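PDB 6UI5: 2-polyprenyl-6-methoxyphenol hydroxylase-like FAD-dependent oxidoreductase from Streptomyces sp. NRRL 11266, which binds flavin-adenine dinucleotide and belongs to the FAD-dependent aromatic-ring hydroxylase-like oxidoreductases. Local coordinates for residues L307-A312 with A321-S326. Residues are numbered along the deposited sequence; the frame is centred on the assembly and turned at random.
Sequences LGWKIA and ADLLDS
K310 starts with CG anti to its own carbonyl carbon (chi1 -49°) and then runs out extended through CE, which carries NZ across to S326, whose OG, between its own backbone N and carbonyl carbon (chi1 78°), meets NZ tip to tip. The NZ of K310 donates to OG of S326 at 2.7 Å. OG in turn donates to the carbonyl O of L323, lying in the carbonyl plane with a C=O...OG angle of 150°, and the same oxygen also accepts from the backbone N of S326. A chain of two hydrogen bonds thus runs from the ammonium through the hydroxyl to a carbonyl that accepts twice; accepting from NZ and donating to the carbonyl fixes the rotation of the S326 hydroxyl. N306 and E330 also bind NZ, and the carboxylate of E330 probably offsets the buried lysine charge.

The methylene part of K310 is packed as well: its CD lies 3.8 Å from CD1 of L323, while its CG stands over the centre of the W309 ring, 3.6 Å above the plane. CD1 of L323 also approaches CH2 of W309 at 3.6 Å, obliquely to the ring, so this one methyl touches both indole and lysine. Both segments fall within the FAD-binding domain, a Rossmann-like fold, where the contact joins helix 295-316 to residues 323-326, at the N-terminal side of helix 325-346, beside strands 150-153 and 279-281 of the parallel sheet. On the sheet side, CD2 of L324 lies 3.5 Å from the backbone N of I311 and 3.8 Å from CG1 of I311, with CD1 of L307 more distant at 4.1 Å. Y150 and F280 touch L324 from those two strands, whereas W494 of helix 484-495 packs against L323 and S326.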
loop_
_atom_site.group_PDB
_atom_site.type_symbol
_atom_site.label_atom_id
_atom_site.label_comp_id
_atom_site.label_asym_id
_atom_site.label_seq_id
_atom_site.Cartn_x
_atom_site.Cartn_y
_atom_site.Cartn_z
ATOM N N LEU A 307 1.349 17.107 -25.336
ATOM C CA LEU A 307 2.450 17.625 -26.152
ATOM C C LEU A 307 1.970 18.380 -27.386
ATOM O O LEU A 307 2.600 19.368 -27.787
ATOM C CB LEU A 307 3.382 16.496 -26.568
ATOM C CG LEU A 307 4.467 16.921 -27.540
ATOM C CD1 LEU A 307 5.350 17.920 -26.852
ATOM C CD2 LEU A 307 5.271 15.714 -28.024
ATOM N N GLY A 308 0.879 17.945 -28.010
ATOM C CA GLY A 308 0.303 18.761 -29.059
ATOM C C GLY A 308 -0.436 19.934 -28.441
ATOM O O GLY A 308 -1.398 19.746 -27.669
ATOM N N TRP A 309 0.054 21.135 -28.773
ATOM C CA TRP A 309 -0.361 22.473 -28.324
ATOM C C TRP A 309 0.907 23.141 -27.805
ATOM O O TRP A 309 1.262 24.235 -28.264
ATOM C CB TRP A 309 -1.536 22.501 -27.317
ATOM C CG TRP A 309 -1.256 22.424 -25.775
ATOM C CD1 TRP A 309 -1.451 21.345 -24.963
ATOM C CD2 TRP A 309 -0.797 23.484 -24.914
ATOM N NE1 TRP A 309 -1.105 21.644 -23.656
ATOM C CE2 TRP A 309 -0.707 22.954 -23.600
ATOM C CE3 TRP A 309 -0.453 24.826 -25.125
ATOM C CZ2 TRP A 309 -0.279 23.722 -22.502
ATOM C CZ3 TRP A 309 -0.034 25.596 -24.025
ATOM C CH2 TRP A 309 0.045 25.035 -22.734
ATOM N N LYS A 310 1.680 22.450 -26.966
ATOM C CA LYS A 310 2.988 22.995 -26.618
ATOM C C LYS A 310 3.883 23.113 -27.846
ATOM O O LYS A 310 4.430 24.192 -28.116
ATOM C CB LYS A 310 3.636 22.155 -25.537
ATOM C CG LYS A 310 2.667 21.921 -24.416
ATOM C CD LYS A 310 3.357 21.573 -23.147
ATOM C CE LYS A 310 2.326 21.101 -22.183
ATOM N NZ LYS A 310 2.954 20.460 -21.009
ATOM N N ILE A 311 4.028 22.029 -28.626
ATOM C CA ILE A 311 4.759 22.142 -29.885
ATOM C C ILE A 311 4.111 23.193 -30.775
ATOM O O ILE A 311 4.798 24.034 -31.376
ATOM C CB ILE A 311 4.841 20.787 -30.623
ATOM C CG1 ILE A 311 6.009 19.951 -30.144
ATOM C CG2 ILE A 311 5.066 21.045 -32.103
ATOM C CD1 ILE A 311 6.078 18.630 -30.821
ATOM N N ALA A 312 2.776 23.164 -30.884
ATOM C CA ALA A 312 2.125 24.142 -31.760
ATOM C C ALA A 312 2.427 25.565 -31.307
ATOM O O ALA A 312 2.727 26.441 -32.131
ATOM C CB ALA A 312 0.617 23.910 -31.816
ATOM N N ALA A 321 9.379 30.233 -22.713
ATOM C CA ALA A 321 10.653 29.551 -22.914
ATOM C C ALA A 321 10.636 28.127 -22.356
ATOM O O ALA A 321 11.220 27.215 -22.955
ATOM C CB ALA A 321 11.783 30.364 -22.282
ATOM N N ASP A 322 9.960 27.911 -21.228
ATOM C CA ASP A 322 10.046 26.660 -20.482
ATOM C C ASP A 322 8.830 25.763 -20.679
ATOM O O ASP A 322 8.581 24.883 -19.845
ATOM C CB ASP A 322 10.236 26.946 -18.989
ATOM C CG ASP A 322 9.053 27.691 -18.375
ATOM O OD1 ASP A 322 8.153 28.130 -19.121
ATOM O OD2 ASP A 322 9.025 27.847 -17.134
ATOM N N LEU A 323 8.060 25.976 -21.752
ATOM C CA LEU A 323 6.791 25.271 -21.898
ATOM C C LEU A 323 6.982 23.837 -22.406
ATOM O O LEU A 323 6.361 22.903 -21.875
ATOM C CB LEU A 323 5.855 26.061 -22.816
ATOM C CG LEU A 323 4.585 25.342 -23.271
ATOM C CD1 LEU A 323 3.591 25.216 -22.112
ATOM C CD2 LEU A 323 3.963 26.075 -24.446
ATOM N N LEU A 324 7.848 23.622 -23.402
ATOM C CA LEU A 324 8.057 22.243 -23.855
ATOM C C LEU A 324 8.765 21.402 -22.807
ATOM O O LEU A 324 8.656 20.167 -22.843
ATOM C CB LEU A 324 8.851 22.200 -25.160
ATOM C CG LEU A 324 8.111 22.678 -26.415
ATOM C CD1 LEU A 324 9.123 23.054 -27.510
ATOM C CD2 LEU A 324 7.092 21.637 -26.920
ATOM N N ASP A 325 9.488 22.028 -21.874
ATOM C CA ASP A 325 10.120 21.222 -20.842
ATOM C C ASP A 325 9.101 20.711 -19.846
ATOM O O ASP A 325 9.408 19.795 -19.070
ATOM C CB ASP A 325 11.227 22.014 -20.143
ATOM C CG ASP A 325 12.503 22.106 -20.982
ATOM O OD1 ASP A 325 12.824 21.156 -21.740
ATOM O OD2 ASP A 325 13.193 23.140 -20.884
ATOM N N SER A 326 7.899 21.291 -19.840
ATOM C CA SER A 326 6.845 20.800 -18.970
ATOM C C SER A 326 6.220 19.535 -19.526
ATOM O O SER A 326 5.537 18.815 -18.781
ATOM C CB SER A 326 5.762 21.862 -18.759
ATOM O OG SER A 326 4.883 21.946 -19.874
#